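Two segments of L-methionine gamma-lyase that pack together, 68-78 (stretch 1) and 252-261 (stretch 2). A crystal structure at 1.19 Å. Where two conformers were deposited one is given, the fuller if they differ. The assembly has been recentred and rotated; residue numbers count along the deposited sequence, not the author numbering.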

# COMPACT_ATOMS: atom_id res chain seq x y z
N THR A 68 5.11 0.98 16.42
CA THR A 68 5.11 1.50 17.79
C THR A 68 3.82 2.24 18.13
O THR A 68 3.29 2.09 19.24
CB THR A 68 6.32 2.42 18.02
OG1 THR A 68 7.49 1.61 17.92
CG2 THR A 68 6.28 3.10 19.38
N VAL A 69 3.32 3.03 17.20
CA VAL A 69 2.06 3.74 17.43
C VAL A 69 0.93 2.77 17.69
O VAL A 69 0.16 2.94 18.62
CB VAL A 69 1.74 4.68 16.27
CG1 VAL A 69 0.32 5.24 16.37
CG2 VAL A 69 2.74 5.82 16.25
N LEU A 70 0.85 1.71 16.87
CA LEU A 70 -0.16 0.69 17.07
C LEU A 70 -0.03 0.02 18.43
O LEU A 70 -1.02 -0.20 19.13
CB LEU A 70 -0.06 -0.34 15.95
CG LEU A 70 -0.96 -1.57 16.08
CD1 LEU A 70 -2.42 -1.18 16.15
CD2 LEU A 70 -0.71 -2.51 14.90
N GLU A 71 1.20 -0.33 18.78
CA GLU A 71 1.48 -0.97 20.06
C GLU A 71 1.05 -0.09 21.23
O GLU A 71 0.42 -0.57 22.19
CB GLU A 71 2.96 -1.30 20.15
CG GLU A 71 3.33 -2.44 19.21
CD GLU A 71 4.81 -2.69 19.05
OE1 GLU A 71 5.63 -1.82 19.39
OE2 GLU A 71 5.16 -3.79 18.54
N ASN A 72 1.40 1.18 21.16
CA ASN A 72 1.00 2.13 22.21
C ASN A 72 -0.51 2.28 22.31
O ASN A 72 -1.06 2.41 23.41
CB ASN A 72 1.63 3.51 21.95
CG ASN A 72 3.12 3.53 22.13
OD1 ASN A 72 3.69 2.68 22.76
ND2 ASN A 72 3.75 4.56 21.58
N LYS A 73 -1.18 2.27 21.16
CA LYS A 73 -2.64 2.41 21.12
C LYS A 73 -3.33 1.24 21.79
O LYS A 73 -4.23 1.43 22.61
CB LYS A 73 -3.17 2.54 19.69
CG LYS A 73 -3.02 3.91 19.11
CD LYS A 73 -3.55 4.02 17.69
CE LYS A 73 -3.25 5.40 17.13
NZ LYS A 73 -4.01 6.46 17.84
N ILE A 74 -2.94 0.01 21.44
CA ILE A 74 -3.60 -1.13 22.07
C ILE A 74 -3.28 -1.19 23.57
O ILE A 74 -4.15 -1.54 24.37
CB ILE A 74 -3.34 -2.45 21.32
CG1 ILE A 74 -4.23 -3.57 21.86
CG2 ILE A 74 -1.88 -2.87 21.40
CD1 ILE A 74 -5.72 -3.35 21.72
N ALA A 75 -2.06 -0.85 23.95
CA ALA A 75 -1.74 -0.78 25.37
C ALA A 75 -2.64 0.25 26.08
O ALA A 75 -3.13 -0.02 27.18
CB ALA A 75 -0.28 -0.44 25.58
N ALA A 76 -2.85 1.41 25.47
CA ALA A 76 -3.73 2.41 26.07
C ALA A 76 -5.16 1.91 26.20
O ALA A 76 -5.82 2.15 27.23
CB ALA A 76 -3.69 3.71 25.27
N LEU A 77 -5.65 1.20 25.18
CA LEU A 77 -7.01 0.68 25.21
C LEU A 77 -7.23 -0.39 26.26
O LEU A 77 -8.29 -0.42 26.89
CB LEU A 77 -7.41 0.16 23.83
CG LEU A 77 -7.58 1.24 22.76
CD1 LEU A 77 -7.63 0.61 21.38
CD2 LEU A 77 -8.81 2.11 22.99
N GLU A 78 -6.24 -1.26 26.45
CA GLU A 78 -6.31 -2.31 27.48
C GLU A 78 -5.87 -1.82 28.87
O GLU A 78 -5.96 -2.55 29.85
CB GLU A 78 -5.45 -3.51 27.07
CG GLU A 78 -6.01 -4.32 25.92
CD GLU A 78 -7.22 -5.19 26.26
OE1 GLU A 78 -7.67 -5.22 27.44
OE2 GLU A 78 -7.75 -5.84 25.33
N GLU A 252 0.43 -3.07 7.02
CA GLU A 252 -0.63 -3.65 7.84
C GLU A 252 -0.76 -2.92 9.17
O GLU A 252 -1.88 -2.72 9.64
CB GLU A 252 -0.45 -5.16 8.02
CG GLU A 252 -0.84 -5.96 6.78
CD GLU A 252 0.21 -5.98 5.68
OE1 GLU A 252 1.41 -5.81 5.98
OE2 GLU A 252 -0.14 -6.24 4.49
N ALA A 253 0.35 -2.52 9.77
CA ALA A 253 0.27 -1.69 10.98
C ALA A 253 -0.55 -0.42 10.71
O ALA A 253 -1.40 -0.06 11.53
CB ALA A 253 1.65 -1.37 11.51
N TYR A 254 -0.29 0.23 9.58
CA TYR A 254 -1.04 1.42 9.20
C TYR A 254 -2.53 1.09 9.02
O TYR A 254 -3.40 1.82 9.53
CB TYR A 254 -0.46 2.10 7.94
CG TYR A 254 -1.25 3.33 7.65
CD1 TYR A 254 -1.09 4.47 8.42
CD2 TYR A 254 -2.27 3.32 6.69
CE1 TYR A 254 -1.90 5.57 8.24
CE2 TYR A 254 -3.08 4.43 6.51
CZ TYR A 254 -2.91 5.54 7.31
OH TYR A 254 -3.74 6.65 7.22
N TYR A 255 -2.84 0.01 8.31
CA TYR A 255 -4.24 -0.38 8.15
C TYR A 255 -4.95 -0.54 9.49
O TYR A 255 -6.11 -0.17 9.64
CB TYR A 255 -4.37 -1.67 7.34
CG TYR A 255 -4.27 -1.58 5.83
CD1 TYR A 255 -5.07 -0.71 5.09
CD2 TYR A 255 -3.47 -2.47 5.13
CE1 TYR A 255 -5.03 -0.71 3.71
CE2 TYR A 255 -3.43 -2.46 3.74
CZ TYR A 255 -4.21 -1.58 3.04
OH TYR A 255 -4.19 -1.53 1.65
N ILE A 256 -4.26 -1.13 10.48
CA ILE A 256 -4.90 -1.35 11.78
C ILE A 256 -5.05 -0.03 12.54
O ILE A 256 -6.11 0.23 13.11
CB ILE A 256 -4.12 -2.36 12.64
CG1 ILE A 256 -3.95 -3.70 11.91
CG2 ILE A 256 -4.86 -2.58 13.96
CD1 ILE A 256 -2.80 -4.52 12.44
N ILE A 257 -4.02 0.81 12.54
CA ILE A 257 -4.17 2.16 13.11
C ILE A 257 -5.39 2.86 12.50
O ILE A 257 -6.21 3.47 13.21
CB ILE A 257 -2.89 2.99 12.87
CG1 ILE A 257 -1.73 2.46 13.72
CG2 ILE A 257 -3.12 4.47 13.13
CD1 ILE A 257 -0.38 2.95 13.28
N ARG A 258 -5.49 2.78 11.18
CA ARG A 258 -6.60 3.40 10.46
C ARG A 258 -7.93 2.78 10.91
O ARG A 258 -8.90 3.51 11.17
CB ARG A 258 -6.39 3.20 8.97
CG ARG A 258 -7.35 4.00 8.12
CD ARG A 258 -7.19 3.65 6.67
NE ARG A 258 -7.62 4.68 5.74
CZ ARG A 258 -8.65 4.65 4.92
NH1 ARG A 258 -9.60 3.70 5.01
NH2 ARG A 258 -8.78 5.60 4.01
N GLY A 259 -7.98 1.45 10.98
CA GLY A 259 -9.17 0.77 11.49
C GLY A 259 -9.56 1.20 12.89
O GLY A 259 -10.76 1.32 13.21
N LEU A 260 -8.57 1.45 13.73
CA LEU A 260 -8.83 1.87 15.11
C LEU A 260 -9.46 3.26 15.20
O LEU A 260 -10.09 3.56 16.22
CB LEU A 260 -7.58 1.78 15.98
CG LEU A 260 -7.16 0.34 16.31
CD1 LEU A 260 -5.78 0.32 16.97
CD2 LEU A 260 -8.17 -0.36 17.20
N LYS A 261 -9.33 4.09 14.17
CA LYS A 261 -9.99 5.40 14.18
C LYS A 261 -11.50 5.28 14.35
O LYS A 261 -12.12 6.20 14.89
CB LYS A 261 -9.71 6.19 12.90
CG LYS A 261 -8.25 6.47 12.62
CD LYS A 261 -7.63 7.48 13.57
CE LYS A 261 -6.16 7.68 13.25
NZ LYS A 261 -5.55 8.69 14.16

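What holds these two helices together where stretch 1 begins? Nothing polar does: no hydrogen bond crosses between the stretches, and the contact rests on apolar packing between helices whose axes come within 9.4 Å and whose N-to-C directions differ by 37°. Thr68 points away and takes no part. Val69, one residue on, directs its CA-to-CB bond toward stretch 2 and, in the t rotamer, brings CG1 to 3.9 Å from CD1 of Ile257. Little of Val69 is covered by stretch 2; far more of Leu70 is.

Why is Leu70 the centre of the contact? Its side chain is a knob that fits into a hole formed by Ala253, Ile256, Ile257 and Leu260, residues spaced along stretch 2 at i, i+3, i+4 and i+7, the pattern that lines one side of a helix. The backbones are closest here, with CA of Leu70 5.8 Å from CA of Ile257. The t, p rotamer sets where the two methyl groups of the leucine point. CD1 of Leu70 lies 3.6 Å from CG2 of Ile256 and 3.8 Å from CD1 of Leu260. CD2 of Leu70 lies 3.8 Å from CD1 of Ile256, so both methyls touch that residue, and it also reaches back toward the earlier turn, 4.1 Å from CA of Ala253 and 4.3 Å from its CB. The root of the side chain is engaged as well, since CB of Leu70 sits 3.9 Å from CG1 of Ile257. Ile257 leaves its own helix sideways, but the end of its side chain comes nearer, and it touches both Val69 and Leu70.

How does a lysine fit into so apolar a contact? Glu71 and Asn72 lie on the part of the helix that stretch 2 does not reach, and the next turn brings Lys73 back toward it. Here the carbon chain does the packing: CB of Lys73 is 4.4 Å from CD1 of Leu260, and CE is 4.1 Å from CG2 of Ile257. The amino group meets no opposite charge in stretch 2. Instead NZ of Lys73 stands 4.6 Å from NZ of Lys261, a pair of like charges, and each nitrogen is hydrogen-bonded elsewhere in the structure.

Where does the contact fade? Ile74 points sideways and stays beyond contact distance, and Ala75 and Ala76 are out of reach. Leu77, one turn after Lys73, again points toward stretch 2, but meets it lightly, with CD1 4.3 Å from CD2 of Leu260. Leu260 thus receives Leu70, Lys73 and Leu77, three residues from successive turns, through its m, t side chain. Glu78 follows without touching stretch 2. The 377 Å² buried in total is concentrated around Leu70, Ile257 and Leu260, with Lys73 adding a substantial share.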